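Hydratase ChsH2 (Mycobacterium tuberculosis SUMu008, PDB 4W78) probably forms, together with its partner ChsH1, a MaoC-like enoyl-CoA hydratase that acts in cholesterol catabolism. Local coordinates at residues S70-W84 with N112-S125. Numbering follows the deposited sequence.
Sequences SALIKSIGLRLGVPW and NTLGDHVTATVELS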
loop_
_atom_site.group_PDB
_atom_site.type_symbol
_atom_site.label_atom_id
_atom_site.label_comp_id
_atom_site.label_asym_id
_atom_site.label_seq_id
_atom_site.Cartn_x
_atom_site.Cartn_y
_atom_site.Cartn_z
ATOM N N SER F 70 -22.503 -16.724 3.220
ATOM C CA SER F 70 -23.544 -16.870 2.206
ATOM C C SER F 70 -24.317 -15.575 1.975
ATOM O O SER F 70 -25.141 -15.490 1.061
ATOM C CB SER F 70 -24.517 -17.991 2.585
ATOM O OG SER F 70 -25.208 -17.654 3.772
ATOM N N ALA F 71 -24.062 -14.571 2.810
ATOM C CA ALA F 71 -24.775 -13.304 2.695
ATOM C C ALA F 71 -24.425 -12.645 1.378
ATOM O O ALA F 71 -23.264 -12.664 0.961
ATOM C CB ALA F 71 -24.415 -12.397 3.840
ATOM N N LEU F 72 -25.427 -12.048 0.734
ATOM C CA LEU F 72 -25.205 -11.307 -0.501
ATOM C C LEU F 72 -25.570 -9.849 -0.274
ATOM O O LEU F 72 -26.750 -9.516 -0.122
ATOM C CB LEU F 72 -26.055 -11.886 -1.633
ATOM C CG LEU F 72 -25.727 -13.299 -2.074
ATOM C CD1 LEU F 72 -26.823 -13.806 -3.011
ATOM C CD2 LEU F 72 -24.367 -13.324 -2.757
ATOM N N ILE F 73 -24.562 -8.984 -0.243
ATOM C CA ILE F 73 -24.794 -7.551 -0.046
ATOM C C ILE F 73 -25.352 -6.901 -1.313
ATOM O O ILE F 73 -24.773 -7.050 -2.395
ATOM C CB ILE F 73 -23.498 -6.822 0.398
ATOM C CG1 ILE F 73 -22.913 -7.461 1.668
ATOM C CG2 ILE F 73 -23.756 -5.331 0.585
ATOM C CD1 ILE F 73 -23.822 -7.405 2.884
ATOM N N LYS F 74 -26.476 -6.194 -1.175
ATOM C CA LYS F 74 -27.180 -5.583 -2.305
ATOM C C LYS F 74 -26.946 -4.080 -2.373
ATOM O O LYS F 74 -26.922 -3.487 -3.456
ATOM C CB LYS F 74 -28.694 -5.868 -2.208
ATOM C CG LYS F 74 -29.044 -7.354 -2.139
ATOM C CD LYS F 74 -28.639 -8.058 -3.417
ATOM C CE LYS F 74 -29.084 -9.512 -3.412
ATOM N NZ LYS F 74 -28.805 -10.169 -4.719
ATOM N N SER F 75 -26.808 -3.449 -1.214
ATOM C CA SER F 75 -26.537 -2.010 -1.182
ATOM C C SER F 75 -26.030 -1.575 0.177
ATOM O O SER F 75 -26.352 -2.192 1.205
ATOM C CB SER F 75 -27.789 -1.210 -1.552
ATOM O OG SER F 75 -28.842 -1.391 -0.613
ATOM N N ILE F 76 -25.230 -0.507 0.177
ATOM C CA ILE F 76 -24.763 0.108 1.412
ATOM C C ILE F 76 -24.925 1.601 1.244
ATOM O O ILE F 76 -24.382 2.182 0.304
ATOM C CB ILE F 76 -23.285 -0.214 1.694
ATOM C CG1 ILE F 76 -23.094 -1.713 1.962
ATOM C CG2 ILE F 76 -22.763 0.597 2.899
ATOM C CD1 ILE F 76 -21.622 -2.129 2.012
ATOM N N GLY F 77 -25.693 2.220 2.128
ATOM C CA GLY F 77 -25.810 3.669 2.102
ATOM C C GLY F 77 -25.341 4.218 3.429
ATOM O O GLY F 77 -25.786 3.767 4.479
ATOM N N LEU F 78 -24.452 5.201 3.408
ATOM C CA LEU F 78 -24.003 5.713 4.688
ATOM C C LEU F 78 -23.849 7.219 4.715
ATOM O O LEU F 78 -23.723 7.875 3.671
ATOM C CB LEU F 78 -22.717 5.014 5.143
ATOM C CG LEU F 78 -21.502 5.083 4.217
ATOM C CD1 LEU F 78 -20.743 6.383 4.421
ATOM C CD2 LEU F 78 -20.592 3.891 4.456
ATOM N N ARG F 79 -23.891 7.748 5.924
ATOM C CA ARG F 79 -23.652 9.158 6.123
ATOM C C ARG F 79 -22.664 9.319 7.267
ATOM O O ARG F 79 -22.747 8.634 8.293
ATOM C CB ARG F 79 -24.962 9.902 6.394
ATOM C CG ARG F 79 -25.739 9.427 7.595
ATOM C CD ARG F 79 -26.884 10.398 7.917
ATOM N NE ARG F 79 -27.657 9.931 9.060
ATOM C CZ ARG F 79 -28.738 10.532 9.540
ATOM N NH1 ARG F 79 -29.188 11.654 8.985
ATOM N NH2 ARG F 79 -29.366 10.011 10.584
ATOM N N LEU F 80 -21.704 10.215 7.076
ATOM C CA LEU F 80 -20.685 10.426 8.079
ATOM C C LEU F 80 -21.103 11.537 9.025
ATOM O O LEU F 80 -21.777 12.488 8.628
ATOM C CB LEU F 80 -19.342 10.729 7.412
ATOM C CG LEU F 80 -18.858 9.582 6.514
ATOM C CD1 LEU F 80 -17.509 9.894 5.914
ATOM C CD2 LEU F 80 -18.806 8.253 7.297
ATOM N N GLY F 81 -20.719 11.384 10.283
ATOM C CA GLY F 81 -20.936 12.405 11.286
ATOM C C GLY F 81 -19.575 12.951 11.666
ATOM O O GLY F 81 -18.942 13.660 10.891
ATOM N N VAL F 82 -19.110 12.606 12.858
ATOM C CA VAL F 82 -17.824 13.101 13.320
ATOM C C VAL F 82 -16.711 12.307 12.648
ATOM O O VAL F 82 -16.923 11.173 12.221
ATOM C CB VAL F 82 -17.713 13.023 14.860
ATOM C CG1 VAL F 82 -18.824 13.829 15.511
ATOM C CG2 VAL F 82 -17.748 11.578 15.331
ATOM N N PRO F 83 -15.521 12.903 12.522
ATOM C CA PRO F 83 -14.400 12.184 11.910
ATOM C C PRO F 83 -13.898 11.036 12.784
ATOM O O PRO F 83 -14.086 11.047 14.007
ATOM C CB PRO F 83 -13.312 13.263 11.759
ATOM C CG PRO F 83 -14.030 14.566 11.913
ATOM C CD PRO F 83 -15.177 14.294 12.847
ATOM N N TRP F 84 -13.295 10.044 12.143
ATOM C CA TRP F 84 -12.592 8.993 12.857
ATOM C C TRP F 84 -11.100 9.310 12.766
ATOM O O TRP F 84 -10.435 8.997 11.768
ATOM C CB TRP F 84 -12.920 7.618 12.263
ATOM C CG TRP F 84 -12.327 6.464 13.009
ATOM C CD1 TRP F 84 -11.468 6.502 14.091
ATOM C CD2 TRP F 84 -12.564 5.092 12.739
ATOM N NE1 TRP F 84 -11.158 5.222 14.490
ATOM C CE2 TRP F 84 -11.821 4.339 13.673
ATOM C CE3 TRP F 84 -13.351 4.422 11.803
ATOM C CZ2 TRP F 84 -11.842 2.944 13.692
ATOM C CZ3 TRP F 84 -13.365 3.038 11.821
ATOM C CH2 TRP F 84 -12.613 2.316 12.757
ATOM N N ASN F 112 -17.689 6.900 18.039
ATOM C CA ASN F 112 -16.464 7.082 18.807
ATOM C C ASN F 112 -16.775 7.938 20.028
ATOM O O ASN F 112 -17.929 8.291 20.254
ATOM C CB ASN F 112 -15.286 7.612 17.959
ATOM C CG ASN F 112 -15.516 9.016 17.416
ATOM O OD1 ASN F 112 -16.497 9.675 17.740
ATOM N ND2 ASN F 112 -14.588 9.479 16.588
ATOM N N THR F 113 -15.773 8.252 20.833
ATOM C CA THR F 113 -16.061 8.867 22.124
ATOM C C THR F 113 -16.855 10.173 21.993
ATOM O O THR F 113 -17.750 10.449 22.794
ATOM C CB THR F 113 -14.778 9.056 22.945
ATOM O OG1 THR F 113 -13.686 9.313 22.056
ATOM C CG2 THR F 113 -14.482 7.783 23.728
ATOM N N LEU F 114 -16.548 10.937 20.949
ATOM C CA LEU F 114 -17.223 12.203 20.675
ATOM C C LEU F 114 -18.671 12.031 20.217
ATOM O O LEU F 114 -19.581 12.621 20.798
ATOM C CB LEU F 114 -16.445 12.999 19.626
ATOM N N GLY F 115 -18.890 11.239 19.173
ATOM C CA GLY F 115 -20.234 11.075 18.655
ATOM C C GLY F 115 -20.366 9.974 17.627
ATOM O O GLY F 115 -19.537 9.065 17.567
ATOM N N ASP F 116 -21.422 10.051 16.823
ATOM C CA ASP F 116 -21.643 9.081 15.758
ATOM C C ASP F 116 -20.747 9.400 14.573
ATOM O O ASP F 116 -20.845 10.471 13.985
ATOM C CB ASP F 116 -23.104 9.078 15.300
ATOM C CG ASP F 116 -24.058 8.568 16.370
ATOM O OD1 ASP F 116 -23.593 8.059 17.413
ATOM O OD2 ASP F 116 -25.283 8.670 16.161
ATOM N N HIS F 117 -19.873 8.464 14.235
ATOM C CA HIS F 117 -18.968 8.638 13.115
ATOM C C HIS F 117 -19.625 8.223 11.806
ATOM O O HIS F 117 -19.479 8.883 10.791
ATOM C CB HIS F 117 -17.702 7.810 13.327
ATOM C CG HIS F 117 -16.921 7.593 12.072
ATOM N ND1 HIS F 117 -16.365 8.628 11.353
ATOM C CD2 HIS F 117 -16.629 6.460 11.389
ATOM C CE1 HIS F 117 -15.751 8.141 10.285
ATOM N NE2 HIS F 117 -15.895 6.825 10.291
ATOM N N VAL F 118 -20.343 7.108 11.830
ATOM C CA VAL F 118 -21.002 6.636 10.623
ATOM C C VAL F 118 -22.367 6.038 10.951
ATOM O O VAL F 118 -22.542 5.369 11.963
ATOM C CB VAL F 118 -20.109 5.645 9.824
ATOM C CG1 VAL F 118 -19.779 4.411 10.638
ATOM C CG2 VAL F 118 -20.761 5.275 8.480
ATOM N N THR F 119 -23.341 6.333 10.100
ATOM C CA THR F 119 -24.673 5.756 10.203
ATOM C C THR F 119 -24.992 5.160 8.847
ATOM O O THR F 119 -24.899 5.846 7.813
ATOM C CB THR F 119 -25.699 6.830 10.582
ATOM O OG1 THR F 119 -25.310 7.423 11.827
ATOM C CG2 THR F 119 -27.090 6.235 10.732
ATOM N N ALA F 120 -25.339 3.875 8.826
ATOM C CA ALA F 120 -25.464 3.188 7.551
ATOM C C ALA F 120 -26.683 2.296 7.501
ATOM O O ALA F 120 -27.182 1.839 8.525
ATOM C CB ALA F 120 -24.221 2.373 7.261
ATOM N N THR F 121 -27.155 2.079 6.287
ATOM C CA THR F 121 -28.261 1.165 6.029
ATOM C C THR F 121 -27.760 0.164 5.000
ATOM O O THR F 121 -27.239 0.544 3.946
ATOM C CB THR F 121 -29.501 1.913 5.495
ATOM O OG1 THR F 121 -29.939 2.877 6.460
ATOM C CG2 THR F 121 -30.623 0.942 5.245
ATOM N N VAL F 122 -27.880 -1.124 5.320
ATOM C CA VAL F 122 -27.360 -2.173 4.459
ATOM C C VAL F 122 -28.499 -3.112 4.076
ATOM O O VAL F 122 -29.256 -3.557 4.940
ATOM C CB VAL F 122 -26.282 -2.992 5.183
ATOM C CG1 VAL F 122 -25.698 -4.073 4.273
ATOM C CG2 VAL F 122 -25.182 -2.066 5.711
ATOM N N GLU F 123 -28.625 -3.397 2.785
ATOM C CA GLU F 123 -29.616 -4.361 2.311
ATOM C C GLU F 123 -28.874 -5.593 1.830
ATOM O O GLU F 123 -27.876 -5.494 1.133
ATOM C CB GLU F 123 -30.452 -3.771 1.183
ATOM C CG GLU F 123 -31.348 -2.630 1.631
ATOM C CD GLU F 123 -32.191 -2.093 0.494
ATOM O OE1 GLU F 123 -31.824 -2.352 -0.674
ATOM O OE2 GLU F 123 -33.213 -1.424 0.762
ATOM N N LEU F 124 -29.351 -6.769 2.216
ATOM C CA LEU F 124 -28.659 -7.986 1.859
ATOM C C LEU F 124 -29.669 -9.105 1.804
ATOM O O LEU F 124 -30.767 -8.978 2.334
ATOM C CB LEU F 124 -27.596 -8.338 2.905
ATOM C CG LEU F 124 -28.066 -8.751 4.301
ATOM C CD1 LEU F 124 -27.040 -9.669 4.954
ATOM C CD2 LEU F 124 -28.323 -7.542 5.189
ATOM N N SER F 125 -29.287 -10.191 1.148
ATOM C CA SER F 125 -30.060 -11.420 1.222
ATOM C C SER F 125 -29.223 -12.409 2.010
ATOM O O SER F 125 -27.994 -12.415 1.917
ATOM C CB SER F 125 -30.342 -11.954 -0.173
ATOM O OG SER F 125 -29.153 -12.458 -0.743
HETATM O O HOH W 1 -27.852 -15.057 0.528
HETATM O O HOH W 2 -28.780 0.382 1.587
HETATM O O HOH W 3 -23.364 9.428 11.274
#
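Two antiparallel strands of the hot-dog sheet, 72-80 and 116-125, pair from Leu72 with Ser125 to Leu80 with Val118. A classic beta bulge interrupts the register: Lys74 N and Ser75 N both donate to Glu123 O, at 2.8 and 3.3 Å, from the same face of its carbonyl plane. From there to Leu80 the pairing is regular, as in Gly77 N to Thr121 O at 2.9 Å. Ile73, Ile76, Leu78 and Leu80 share one face with Val118, Ala120, Val122 and Leu124. Leu78 CB meets Ala120 CB at 3.7 Å, and helix 52-67 covers part of this face. At the far end His117 is gripped on several sides. With CG anti to the backbone N (chi1 162°), its ring reaches Val82, and ND1 donates in the ring plane to Val82 O at 2.7 Å. Trp84 CB sits over one ring face, 3.6 Å from the centroid, and Leu80 CD2 lies over the opposite face. The indole edge points at the face of the imidazole in a T-shaped (edge-to-face) pair, planes at 71°. His117 NE2 is hydrogen-bonded to Asp55 OD1, which fixes the ring's rotation further. Residues 75-79 also pair with a strand of the ChsH1 chain, giving a continuous sheet across the subunit interface, as in hot-dog dimers.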